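Local atomic coordinates of putative uncharacterized protein PH1780 (Pyrococcus horikoshii, PDB entry 2YZQ), a protein that is of unknown function but carries four CBS domain sequences and binds S-adenosylmethionine, which it may sense. Residues A[4-9]-A[105-110]; A[12-17]-A[33-38]; A[71-76]-A[94-99]; A[115-120]-A[238-243]. One frame throughout, in Å; residues are numbered along the deposited sequence.

Interaction 1 (A[4-9]-A[105-110])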
loop_
_atom_site.group_PDB
_atom_site.type_symbol
_atom_site.label_atom_id
_atom_site.label_comp_id
_atom_site.label_asym_id
_atom_site.label_seq_id
_atom_site.Cartn_x
_atom_site.Cartn_y
_atom_site.Cartn_z
ATOM N N LYS A 4 -18.839 -2.778 -5.293
ATOM C CA LYS A 4 -19.035 -3.778 -6.344
ATOM C C LYS A 4 -18.270 -3.506 -7.635
ATOM O O LYS A 4 -17.857 -4.434 -8.330
ATOM C CB LYS A 4 -20.529 -3.900 -6.666
ATOM C CG LYS A 4 -21.119 -2.653 -7.306
ATOM C CD LYS A 4 -22.638 -2.615 -7.188
ATOM C CE LYS A 4 -23.296 -3.752 -7.951
ATOM N NZ LYS A 4 -24.775 -3.734 -7.767
ATOM N N THR A 5 -18.067 -2.232 -7.948
ATOM C CA THR A 5 -17.381 -1.852 -9.176
ATOM C C THR A 5 -15.864 -1.972 -9.113
ATOM O O THR A 5 -15.213 -2.256 -10.117
ATOM C CB THR A 5 -17.734 -0.399 -9.554
ATOM O OG1 THR A 5 -19.159 -0.238 -9.545
ATOM C CG2 THR A 5 -17.191 -0.054 -10.935
ATOM N N ILE A 6 -15.307 -1.782 -7.926
ATOM C CA ILE A 6 -13.860 -1.808 -7.760
ATOM C C ILE A 6 -13.287 -3.108 -7.198
ATOM O O ILE A 6 -12.112 -3.414 -7.405
ATOM C CB ILE A 6 -13.428 -0.617 -6.865
ATOM C CG1 ILE A 6 -14.070 0.677 -7.386
ATOM C CG2 ILE A 6 -11.911 -0.475 -6.843
ATOM C CD1 ILE A 6 -13.766 0.986 -8.852
ATOM N N MET A 7 -14.113 -3.890 -6.508
ATOM C CA MET A 7 -13.643 -5.139 -5.913
ATOM C C MET A 7 -13.319 -6.210 -6.948
ATOM O O MET A 7 -13.717 -6.111 -8.107
ATOM C CB MET A 7 -14.706 -5.704 -4.969
ATOM C CG MET A 7 -15.967 -6.160 -5.700
ATOM S SD MET A 7 -17.223 -6.809 -4.593
ATOM C CE MET A 7 -18.150 -7.889 -5.711
ATOM N N THR A 8 -12.579 -7.225 -6.515
ATOM C CA THR A 8 -12.256 -8.364 -7.367
ATOM C C THR A 8 -13.276 -9.403 -6.915
ATOM O O THR A 8 -13.326 -9.751 -5.737
ATOM C CB THR A 8 -10.838 -8.910 -7.100
ATOM O OG1 THR A 8 -9.864 -7.968 -7.564
ATOM C CG2 THR A 8 -10.633 -10.237 -7.821
ATOM N N GLN A 9 -14.097 -9.896 -7.835
ATOM C CA GLN A 9 -15.117 -10.864 -7.451
ATOM C C GLN A 9 -14.629 -12.300 -7.303
ATOM O O GLN A 9 -13.579 -12.671 -7.818
ATOM C CB GLN A 9 -16.270 -10.844 -8.454
ATOM C CG GLN A 9 -16.771 -9.458 -8.791
ATOM C CD GLN A 9 -18.210 -9.466 -9.242
ATOM O OE1 GLN A 9 -19.127 -9.314 -8.433
ATOM N NE2 GLN A 9 -18.423 -9.666 -10.538
ATOM N N GLY A 105 -16.289 -11.055 -2.666
ATOM C CA GLY A 105 -15.287 -10.223 -3.301
ATOM C C GLY A 105 -14.250 -9.754 -2.303
ATOM O O GLY A 105 -14.407 -9.951 -1.101
ATOM N N ILE A 106 -13.180 -9.159 -2.818
ATOM C CA ILE A 106 -12.109 -8.618 -1.994
ATOM C C ILE A 106 -11.742 -7.270 -2.602
ATOM O O ILE A 106 -11.642 -7.134 -3.822
ATOM C CB ILE A 106 -10.861 -9.529 -1.992
ATOM C CG1 ILE A 106 -11.174 -10.851 -1.290
ATOM C CG2 ILE A 106 -9.697 -8.819 -1.291
ATOM C CD1 ILE A 106 -11.608 -10.700 0.160
ATOM N N LEU A 107 -11.564 -6.269 -1.750
ATOM C CA LEU A 107 -11.214 -4.935 -2.217
ATOM C C LEU A 107 -9.956 -4.477 -1.500
ATOM O O LEU A 107 -9.931 -4.401 -0.276
ATOM C CB LEU A 107 -12.349 -3.959 -1.921
ATOM C CG LEU A 107 -12.081 -2.487 -2.246
ATOM C CD1 LEU A 107 -11.988 -2.300 -3.757
ATOM C CD2 LEU A 107 -13.194 -1.630 -1.670
ATOM N N THR A 108 -8.915 -4.175 -2.267
ATOM C CA THR A 108 -7.656 -3.731 -1.678
ATOM C C THR A 108 -7.383 -2.267 -1.972
ATOM O O THR A 108 -8.054 -1.646 -2.790
ATOM C CB THR A 108 -6.460 -4.524 -2.229
ATOM O OG1 THR A 108 -6.232 -4.158 -3.597
ATOM C CG2 THR A 108 -6.728 -6.015 -2.149
ATOM N N VAL A 109 -6.386 -1.719 -1.287
ATOM C CA VAL A 109 -5.995 -0.338 -1.512
ATOM C C VAL A 109 -5.525 -0.249 -2.960
ATOM O O VAL A 109 -5.819 0.719 -3.659
ATOM C CB VAL A 109 -4.840 0.078 -0.578
ATOM C CG1 VAL A 109 -4.302 1.437 -0.996
ATOM C CG2 VAL A 109 -5.333 0.130 0.857
ATOM N N GLY A 110 -4.805 -1.278 -3.397
ATOM C CA GLY A 110 -4.308 -1.317 -4.762
ATOM C C GLY A 110 -5.440 -1.213 -5.769
ATOM O O GLY A 110 -5.331 -0.494 -6.764
HETATM O O HOH W 1 -8.549 -7.586 -5.239
#
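I6 and L107 meet through methyl groups, CG2 of I6 lying 3.6 Å from CD1 of L107, and the two side chains cross obliquely. The I6 torsions decide which branch does this: CG2 stands anti to the backbone N, while CG1 lies beside that N, and CD1 beyond it packs on Y116 of helix 109-117. A82 and M86 of helix 79-89 pack on L107. M7, the first residue to leave helix 3-6, has CG between its backbone N and carbonyl carbon, with the chain extended beyond. Its SD comes to 4.1 Å from CA of G105, where no side chain stands in the way.

Beyond M7 the chain becomes a short edge strand, antiparallel to strand 103-108. T8 and I106 form a hydrogen-bonded pair: T8 N donates to I106 O at 2.9 Å, almost straight at 178°, and I106 N returns a bond to T8 O at 3.0 Å. Q9 and G105 follow as a non-hydrogen-bonded pair, their CA atoms 4.2 Å apart. The side chains of T8 and I106 share one face of the sheet. There a water lies 2.7 Å from T8 OG1 and donates a weak bond to I106 O.

The pairing brings the N-terminal segment of the first CBS sequence range onto the last strand of the second, as in paired CBS modules. Chemically the contact is divided: aliphatic carbons and a thioether pack on one side, whereas on the other T8 OG1 is satisfied by R115, so its hydroxyl joins the strand to helix 109-117.

Interaction 2 (A[12-17]-A[33-38])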
loop_
_atom_site.group_PDB
_atom_site.type_symbol
_atom_site.label_atom_id
_atom_site.label_comp_id
_atom_site.label_asym_id
_atom_site.label_seq_id
_atom_site.Cartn_x
_atom_site.Cartn_y
_atom_site.Cartn_z
ATOM N N VAL A 12 -10.634 -16.633 -4.039
ATOM C CA VAL A 12 -10.372 -18.000 -3.633
ATOM C C VAL A 12 -10.294 -17.943 -2.113
ATOM O O VAL A 12 -9.638 -17.065 -1.549
ATOM C CB VAL A 12 -9.042 -18.521 -4.216
ATOM C CG1 VAL A 12 -9.213 -18.834 -5.694
ATOM C CG2 VAL A 12 -7.951 -17.482 -4.033
ATOM N N THR A 13 -10.986 -18.860 -1.452
ATOM C CA THR A 13 -11.000 -18.890 0.003
ATOM C C THR A 13 -10.454 -20.207 0.524
ATOM O O THR A 13 -10.183 -21.130 -0.243
ATOM C CB THR A 13 -12.430 -18.727 0.547
ATOM O OG1 THR A 13 -13.216 -19.856 0.149
ATOM C CG2 THR A 13 -13.068 -17.454 0.006
ATOM N N ILE A 14 -10.293 -20.285 1.837
ATOM C CA ILE A 14 -9.802 -21.498 2.467
ATOM C C ILE A 14 -10.753 -21.881 3.587
ATOM O O ILE A 14 -11.061 -21.073 4.460
ATOM C CB ILE A 14 -8.384 -21.312 3.047
ATOM C CG1 ILE A 14 -7.397 -21.021 1.915
ATOM C CG2 ILE A 14 -7.969 -22.560 3.813
ATOM C CD1 ILE A 14 -5.952 -20.916 2.365
ATOM N N THR A 15 -11.225 -23.120 3.547
ATOM C CA THR A 15 -12.145 -23.614 4.559
ATOM C C THR A 15 -11.393 -24.354 5.654
ATOM O O THR A 15 -10.555 -25.211 5.373
ATOM C CB THR A 15 -13.181 -24.572 3.944
ATOM O OG1 THR A 15 -13.944 -23.878 2.949
ATOM C CG2 THR A 15 -14.118 -25.107 5.021
ATOM N N LEU A 16 -11.694 -24.009 6.900
ATOM C CA LEU A 16 -11.067 -24.652 8.046
ATOM C C LEU A 16 -11.883 -25.897 8.380
ATOM O O LEU A 16 -13.089 -25.935 8.136
ATOM C CB LEU A 16 -11.061 -23.705 9.248
ATOM C CG LEU A 16 -10.363 -22.355 9.066
ATOM C CD1 LEU A 16 -10.551 -21.509 10.317
ATOM C CD2 LEU A 16 -8.885 -22.579 8.779
ATOM N N PRO A 17 -11.240 -26.930 8.948
ATOM C CA PRO A 17 -9.814 -27.003 9.289
ATOM C C PRO A 17 -8.908 -27.083 8.061
ATOM O O PRO A 17 -9.308 -27.592 7.015
ATOM C CB PRO A 17 -9.724 -28.268 10.143
ATOM C CG PRO A 17 -11.099 -28.393 10.725
ATOM C CD PRO A 17 -11.967 -28.064 9.543
ATOM N N ARG A 33 -1.884 -12.687 -2.092
ATOM C CA ARG A 33 -1.385 -11.976 -0.921
ATOM C C ARG A 33 -1.973 -12.584 0.350
ATOM O O ARG A 33 -1.262 -12.819 1.328
ATOM C CB ARG A 33 -1.764 -10.498 -1.025
ATOM C CG ARG A 33 -1.005 -9.575 -0.090
ATOM C CD ARG A 33 -1.384 -8.127 -0.362
ATOM N NE ARG A 33 -1.175 -7.763 -1.762
ATOM C CZ ARG A 33 -1.554 -6.609 -2.302
ATOM N NH1 ARG A 33 -2.166 -5.695 -1.559
ATOM N NH2 ARG A 33 -1.323 -6.367 -3.585
ATOM N N SER A 34 -3.278 -12.836 0.328
ATOM C CA SER A 34 -3.974 -13.426 1.466
ATOM C C SER A 34 -5.281 -14.047 0.988
ATOM O O SER A 34 -5.787 -13.696 -0.076
ATOM C CB SER A 34 -4.266 -12.361 2.527
ATOM O OG SER A 34 -5.157 -11.377 2.035
ATOM N N PHE A 35 -5.823 -14.972 1.774
ATOM C CA PHE A 35 -7.071 -15.642 1.419
ATOM C C PHE A 35 -8.133 -15.460 2.495
ATOM O O PHE A 35 -7.835 -15.517 3.686
ATOM C CB PHE A 35 -6.857 -17.151 1.251
ATOM C CG PHE A 35 -5.887 -17.524 0.173
ATOM C CD1 PHE A 35 -6.131 -17.189 -1.153
ATOM C CD2 PHE A 35 -4.739 -18.248 0.481
ATOM C CE1 PHE A 35 -5.245 -17.570 -2.160
ATOM C CE2 PHE A 35 -3.848 -18.633 -0.517
ATOM C CZ PHE A 35 -4.103 -18.294 -1.840
ATOM N N PRO A 36 -9.389 -15.217 2.089
ATOM C CA PRO A 36 -10.429 -15.059 3.110
ATOM C C PRO A 36 -10.640 -16.452 3.707
ATOM O O PRO A 36 -10.533 -17.450 2.995
ATOM C CB PRO A 36 -11.642 -14.596 2.304
ATOM C CG PRO A 36 -11.020 -13.875 1.142
ATOM C CD PRO A 36 -9.879 -14.791 0.768
ATOM N N VAL A 37 -10.921 -16.520 5.004
ATOM C CA VAL A 37 -11.137 -17.804 5.667
ATOM C C VAL A 37 -12.608 -17.979 6.021
ATOM O O VAL A 37 -13.226 -17.087 6.600
ATOM C CB VAL A 37 -10.302 -17.913 6.961
ATOM C CG1 VAL A 37 -10.531 -19.270 7.615
ATOM C CG2 VAL A 37 -8.835 -17.720 6.646
ATOM N N VAL A 38 -13.155 -19.140 5.678
ATOM C CA VAL A 38 -14.559 -19.432 5.942
ATOM C C VAL A 38 -14.759 -20.761 6.665
ATOM O O VAL A 38 -13.862 -21.607 6.699
ATOM C CB VAL A 38 -15.360 -19.492 4.624
ATOM C CG1 VAL A 38 -15.246 -18.163 3.882
ATOM C CG2 VAL A 38 -14.845 -20.630 3.758
HETATM O O HOH W 2 -8.267 -14.181 -1.912
#
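I14 pairs with V37, and T15 with V38, as parallel bridges that place the short strand 14-15 at the edge of a three-stranded sheet in the first CBS sequence range. Three backbone bonds fix the register. I14 N donates to P36 O at 3.1 Å, and V38 N donates to I14 O. L16 N completes the set with V38 O at 3.2 Å. I14 therefore uses both its N and its O, one on either side of V37.

Packing is tightest on the face of I14 and V37. CG1 of V37, anti to its backbone N (chi1 -179°), presses on CG of L16 at 3.4 Å, closer than usual van der Waals contact, and the two side chains cross at about a right angle. F35 adds its ring: CG2 of V12 lies 3.3 Å from CE1 and CD1 of I14 3.5 Å from CD2, both approaching obliquely from the same side of the ring plane. An alanine in place of F35 would probably leave V12 CG2 without the ring it touches, leave I14 CD1 with CB alone, and open a gap beside the edge strand.

On the other face V38 is buried, its CG2 3.5 Å from T15 OG1, and P36 beside it touches I106 of strand 103-108, yet T15 itself is exposed to solvent. V12 is the exposed end of the F35 cluster. There one water bridges two carbonyls, donating to V12 O and, at 3.1 Å, to S34 O.

Interaction 3 (A[71-76]-A[94-99])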
loop_
_atom_site.group_PDB
_atom_site.type_symbol
_atom_site.label_atom_id
_atom_site.label_comp_id
_atom_site.label_asym_id
_atom_site.label_seq_id
_atom_site.Cartn_x
_atom_site.Cartn_y
_atom_site.Cartn_z
ATOM N N PRO A 71 -11.878 -5.975 8.423
ATOM C CA PRO A 71 -12.931 -5.091 7.917
ATOM C C PRO A 71 -13.776 -5.757 6.833
ATOM O O PRO A 71 -13.244 -6.411 5.933
ATOM C CB PRO A 71 -12.148 -3.887 7.397
ATOM C CG PRO A 71 -10.856 -4.494 6.958
ATOM C CD PRO A 71 -10.544 -5.450 8.083
ATOM N N VAL A 72 -15.091 -5.594 6.932
ATOM C CA VAL A 72 -16.011 -6.180 5.962
ATOM C C VAL A 72 -17.059 -5.175 5.505
ATOM O O VAL A 72 -17.473 -4.296 6.264
ATOM C CB VAL A 72 -16.744 -7.412 6.546
ATOM C CG1 VAL A 72 -15.740 -8.477 6.942
ATOM C CG2 VAL A 72 -17.585 -6.998 7.739
ATOM N N VAL A 73 -17.483 -5.309 4.252
ATOM C CA VAL A 73 -18.500 -4.435 3.683
ATOM C C VAL A 73 -19.342 -5.267 2.728
ATOM O O VAL A 73 -19.033 -6.433 2.477
ATOM C CB VAL A 73 -17.879 -3.273 2.871
ATOM C CG1 VAL A 73 -17.019 -2.403 3.773
ATOM C CG2 VAL A 73 -17.048 -3.829 1.718
ATOM N N LYS A 74 -20.407 -4.665 2.216
ATOM C CA LYS A 74 -21.279 -5.320 1.248
ATOM C C LYS A 74 -20.969 -4.672 -0.098
ATOM O O LYS A 74 -20.504 -3.532 -0.141
ATOM C CB LYS A 74 -22.745 -5.119 1.627
ATOM C CG LYS A 74 -23.149 -5.882 2.882
ATOM C CD LYS A 74 -24.634 -5.759 3.165
ATOM C CE LYS A 74 -25.035 -6.637 4.340
ATOM N NZ LYS A 74 -24.229 -6.334 5.557
ATOM N N GLU A 75 -21.220 -5.385 -1.195
ATOM C CA GLU A 75 -20.900 -4.842 -2.513
ATOM C C GLU A 75 -21.612 -3.546 -2.875
ATOM O O GLU A 75 -21.113 -2.781 -3.696
ATOM C CB GLU A 75 -21.145 -5.886 -3.616
ATOM C CG GLU A 75 -22.606 -6.167 -3.939
ATOM C CD GLU A 75 -22.778 -6.910 -5.254
ATOM O OE1 GLU A 75 -23.911 -7.346 -5.554
ATOM O OE2 GLU A 75 -21.784 -7.052 -5.995
ATOM N N ASN A 76 -22.762 -3.280 -2.265
ATOM C CA ASN A 76 -23.483 -2.057 -2.588
ATOM C C ASN A 76 -23.130 -0.886 -1.679
ATOM O O ASN A 76 -23.740 0.182 -1.758
ATOM C CB ASN A 76 -24.993 -2.311 -2.591
ATOM C CG ASN A 76 -25.422 -3.211 -3.738
ATOM O OD1 ASN A 76 -25.102 -2.952 -4.899
ATOM N ND2 ASN A 76 -26.152 -4.275 -3.418
ATOM N N VAL A 94 -10.412 -5.101 2.440
ATOM C CA VAL A 94 -11.687 -5.374 3.073
ATOM C C VAL A 94 -12.303 -6.552 2.336
ATOM O O VAL A 94 -12.141 -6.689 1.126
ATOM C CB VAL A 94 -12.653 -4.165 2.987
ATOM C CG1 VAL A 94 -12.019 -2.945 3.647
ATOM C CG2 VAL A 94 -13.006 -3.866 1.536
ATOM N N VAL A 95 -12.980 -7.419 3.073
ATOM C CA VAL A 95 -13.635 -8.557 2.454
ATOM C C VAL A 95 -15.067 -8.111 2.203
ATOM O O VAL A 95 -15.685 -7.474 3.058
ATOM C CB VAL A 95 -13.632 -9.798 3.380
ATOM C CG1 VAL A 95 -14.383 -10.952 2.710
ATOM C CG2 VAL A 95 -12.198 -10.214 3.681
ATOM N N VAL A 96 -15.584 -8.420 1.018
ATOM C CA VAL A 96 -16.944 -8.053 0.662
ATOM C C VAL A 96 -17.798 -9.300 0.852
ATOM O O VAL A 96 -17.491 -10.354 0.298
ATOM C CB VAL A 96 -17.037 -7.608 -0.808
ATOM C CG1 VAL A 96 -18.405 -7.020 -1.081
ATOM C CG2 VAL A 96 -15.933 -6.599 -1.121
ATOM N N VAL A 97 -18.852 -9.188 1.651
ATOM C CA VAL A 97 -19.717 -10.334 1.901
ATOM C C VAL A 97 -21.146 -10.062 1.463
ATOM O O VAL A 97 -21.536 -8.911 1.251
ATOM C CB VAL A 97 -19.732 -10.717 3.404
ATOM C CG1 VAL A 97 -18.317 -10.999 3.887
ATOM C CG2 VAL A 97 -20.370 -9.598 4.224
ATOM N N ASP A 98 -21.921 -11.132 1.319
ATOM C CA ASP A 98 -23.316 -11.003 0.936
ATOM C C ASP A 98 -24.175 -11.054 2.193
ATOM O O ASP A 98 -23.658 -10.974 3.307
ATOM C CB ASP A 98 -23.728 -12.123 -0.034
ATOM C CG ASP A 98 -23.451 -13.520 0.508
ATOM O OD1 ASP A 98 -23.428 -13.704 1.744
ATOM O OD2 ASP A 98 -23.273 -14.447 -0.316
ATOM N N SER A 99 -25.484 -11.188 2.008
ATOM C CA SER A 99 -26.411 -11.243 3.132
ATOM C C SER A 99 -26.087 -12.391 4.083
ATOM O O SER A 99 -26.235 -12.258 5.299
ATOM C CB SER A 99 -27.846 -11.397 2.621
ATOM O OG SER A 99 -28.774 -11.340 3.688
HETATM O O HOH W 3 -22.680 -7.872 -0.870
#
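V73 pushes its CG2 methyl into the notch between V94 and V96, two residues that alternate along the neighbouring strand. CG2 of V73 stands 4.0 Å from CG2 of V94 and 4.1 Å from CG2 of V96, which places it between the two. The torsion explains this: V73 CG1 is anti to the carbonyl carbon (chi1 -62°), leaving CG2 between that carbon and the backbone N. At one end of this row the ring of P71 fits against V94, CG to CG1 at 3.8 Å, with the two side chains crossing at about a right angle. At the other end V96 turns CG1 anti to its backbone N, and this methyl fills the bend where the chain leaves the strand, 3.3 Å from E75 N.

The strands are parallel with a crossing angle of -39°, and belong to a beta-alpha-beta unit whose connecting helix, 79-89, covers this valine face through L85 and M86. The opposite face carries V72, V95 and V97, with K74 beside them, and L44 of strand 44-49 touches all three valines. V72 packs loosely there, its CG1 being 4.3 Å from V95 CB.

Between the faces runs a backbone ladder. P71 O accepts from V95 N, V73 N donates to V95 O, and V97 N donates to V73 O at 2.9 Å. Past V97 the chains separate, and a water accepts from E75 N and donates to V97 O at 2.6 Å. Chemically, mostly valines, with the P71 ring, supply the shape, while three backbone bonds link the intervening peptide groups, water taking over where the chains part.

Interaction 4 (A[115-120]-A[238-243])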
loop_
_atom_site.group_PDB
_atom_site.type_symbol
_atom_site.label_atom_id
_atom_site.label_comp_id
_atom_site.label_asym_id
_atom_site.label_seq_id
_atom_site.Cartn_x
_atom_site.Cartn_y
_atom_site.Cartn_z
ATOM N N ARG A 115 -8.004 0.876 -10.206
ATOM C CA ARG A 115 -9.305 0.826 -10.869
ATOM C C ARG A 115 -10.187 2.044 -10.672
ATOM O O ARG A 115 -11.121 2.270 -11.444
ATOM C CB ARG A 115 -10.068 -0.414 -10.403
ATOM C CG ARG A 115 -9.347 -1.722 -10.663
ATOM C CD ARG A 115 -10.028 -2.886 -9.950
ATOM N NE ARG A 115 -9.333 -4.146 -10.204
ATOM C CZ ARG A 115 -9.589 -5.290 -9.577
ATOM N NH1 ARG A 115 -10.530 -5.346 -8.643
ATOM N NH2 ARG A 115 -8.899 -6.383 -9.883
ATOM N N TYR A 116 -9.894 2.839 -9.649
ATOM C CA TYR A 116 -10.713 4.004 -9.364
ATOM C C TYR A 116 -10.000 5.346 -9.517
ATOM O O TYR A 116 -10.260 6.085 -10.467
ATOM C CB TYR A 116 -11.297 3.865 -7.956
ATOM C CG TYR A 116 -12.257 4.959 -7.563
ATOM C CD1 TYR A 116 -13.404 5.211 -8.314
ATOM C CD2 TYR A 116 -12.032 5.728 -6.422
ATOM C CE1 TYR A 116 -14.306 6.199 -7.937
ATOM C CE2 TYR A 116 -12.928 6.715 -6.036
ATOM C CZ TYR A 116 -14.062 6.946 -6.797
ATOM O OH TYR A 116 -14.956 7.921 -6.416
ATOM N N PHE A 117 -9.095 5.671 -8.598
ATOM C CA PHE A 117 -8.406 6.954 -8.688
ATOM C C PHE A 117 -7.696 7.188 -10.020
ATOM O O PHE A 117 -7.722 8.292 -10.554
ATOM C CB PHE A 117 -7.396 7.117 -7.542
ATOM C CG PHE A 117 -8.031 7.324 -6.189
ATOM C CD1 PHE A 117 -9.064 8.241 -6.019
ATOM C CD2 PHE A 117 -7.574 6.620 -5.081
ATOM C CE1 PHE A 117 -9.632 8.453 -4.761
ATOM C CE2 PHE A 117 -8.133 6.826 -3.821
ATOM C CZ PHE A 117 -9.163 7.742 -3.662
ATOM N N ALA A 118 -7.062 6.151 -10.555
ATOM C CA ALA A 118 -6.337 6.280 -11.816
ATOM C C ALA A 118 -7.227 6.298 -13.054
ATOM O O ALA A 118 -6.760 6.630 -14.144
ATOM C CB ALA A 118 -5.316 5.159 -11.942
ATOM N N LYS A 119 -8.501 5.955 -12.891
ATOM C CA LYS A 119 -9.423 5.904 -14.028
ATOM C C LYS A 119 -10.574 6.904 -14.000
ATOM O O LYS A 119 -11.102 7.277 -15.051
ATOM C CB LYS A 119 -10.003 4.493 -14.161
ATOM C CG LYS A 119 -8.970 3.405 -14.404
ATOM C CD LYS A 119 -8.250 3.610 -15.722
ATOM C CE LYS A 119 -7.225 2.516 -15.970
ATOM N NZ LYS A 119 -7.851 1.166 -16.027
ATOM N N SER A 120 -10.972 7.338 -12.810
ATOM C CA SER A 120 -12.082 8.275 -12.698
ATOM C C SER A 120 -11.695 9.693 -13.106
ATOM O O SER A 120 -10.557 10.116 -12.917
ATOM C CB SER A 120 -12.625 8.276 -11.269
ATOM O OG SER A 120 -13.770 9.105 -11.162
ATOM N N MET A 238 0.216 18.344 -7.148
ATOM C CA MET A 238 -0.093 17.252 -8.064
ATOM C C MET A 238 -1.460 16.675 -7.711
ATOM O O MET A 238 -1.820 16.580 -6.537
ATOM C CB MET A 238 0.984 16.168 -7.980
ATOM C CG MET A 238 0.866 15.092 -9.046
ATOM S SD MET A 238 2.316 14.004 -9.085
ATOM C CE MET A 238 3.470 15.010 -10.009
ATOM N N THR A 239 -2.225 16.292 -8.726
ATOM C CA THR A 239 -3.560 15.758 -8.487
ATOM C C THR A 239 -3.586 14.295 -8.077
ATOM O O THR A 239 -2.653 13.536 -8.350
ATOM C CB THR A 239 -4.453 15.909 -9.728
ATOM O OG1 THR A 239 -3.921 15.118 -10.798
ATOM C CG2 THR A 239 -4.523 17.370 -10.158
ATOM N N VAL A 240 -4.668 13.918 -7.404
ATOM C CA VAL A 240 -4.874 12.546 -6.961
ATOM C C VAL A 240 -4.849 11.651 -8.192
ATOM O O VAL A 240 -4.339 10.532 -8.156
ATOM C CB VAL A 240 -6.239 12.399 -6.253
ATOM C CG1 VAL A 240 -6.545 10.930 -5.985
ATOM C CG2 VAL A 240 -6.223 13.171 -4.952
ATOM N N HIS A 241 -5.397 12.158 -9.291
ATOM C CA HIS A 241 -5.423 11.414 -10.539
ATOM C C HIS A 241 -4.014 11.091 -11.022
ATOM O O HIS A 241 -3.685 9.930 -11.261
ATOM C CB HIS A 241 -6.160 12.222 -11.610
ATOM C CG HIS A 241 -6.159 11.579 -12.961
ATOM N ND1 HIS A 241 -6.779 10.376 -13.215
ATOM C CD2 HIS A 241 -5.617 11.979 -14.136
ATOM C CE1 HIS A 241 -6.622 10.063 -14.489
ATOM N NE2 HIS A 241 -5.920 11.018 -15.069
ATOM N N GLU A 242 -3.167 12.111 -11.148
ATOM C CA GLU A 242 -1.812 11.875 -11.628
ATOM C C GLU A 242 -0.994 10.987 -10.694
ATOM O O GLU A 242 -0.225 10.147 -11.153
ATOM C CB GLU A 242 -1.071 13.195 -11.870
ATOM C CG GLU A 242 0.361 12.974 -12.346
ATOM C CD GLU A 242 1.022 14.223 -12.888
ATOM O OE1 GLU A 242 0.667 15.338 -12.452
ATOM O OE2 GLU A 242 1.918 14.080 -13.747
ATOM N N VAL A 243 -1.149 11.167 -9.387
ATOM C CA VAL A 243 -0.410 10.334 -8.447
ATOM C C VAL A 243 -0.834 8.874 -8.633
ATOM O O VAL A 243 0.005 7.975 -8.681
ATOM C CB VAL A 243 -0.663 10.768 -6.986
ATOM C CG1 VAL A 243 -0.039 9.761 -6.031
ATOM C CG2 VAL A 243 -0.056 12.150 -6.748
#
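F117 offers one face of its ring to V240 and the opposite face to its own neighbour Y116. CG1 of V240 sits 4.1 Å from the ring centroid and 28° off the normal, a CH-pi contact displaced toward CD1, which it approaches to 3.7 Å. On the far side CD2 of Y116 lies 3.9 Å above the plane, offset toward the rim. Y123 also meets the F117 ring, edge-to-face.

The second flat group, the imidazole of H241, reaches the backbone carbonyls of the facing segment. F117 O lies at its edge, near the ring plane, 3.5 Å from ND1; A118 O approaches obliquely, 3.5 Å from CE1, and S120 O is 3.8 Å from ND1. Chi1 sets CG of H241 anti to the backbone N, and chi2 of 64° turns the ring so that ND1 and CE1 meet these oxygens.

The contact sets the C-terminal part of helix 109-117, in the second CBS sequence range, against the first turn of helix 240-250, in the fourth. An alanine in place of H241 would probably leave F117 O and A118 O without the ND1 and CE1 they face, and open a gap there.

Local bonds organise both segments. A wider pi-type turn spans 115-117, and Y116 O accepts from both K119 N and S120 N. T239 is the N-cap of helix 240-250, its OG1 accepting from E242 N at 3.1 Å and 168°.

In the fold
From the N terminus, the chain first lays down 4-9, whose partner comes much later. Interaction 2 closes the earliest loop, joining 12-17 to 33-38 within the small three-stranded sheet. Interaction 3 then closes its own beta-alpha-beta loop in the second sheet. Segment 105-110 finally returns to 4-9, so interaction 1 encloses both, which lie in series inside it. Interaction 1 adjoins interaction 3, where L107 O and V94 N probably share a hydrogen bond, and it also touches interaction 2. Interaction 4 opens only afterwards: helix 109-117 leads from interaction 1 across to helix 240-250, tying the two halves of the chain together.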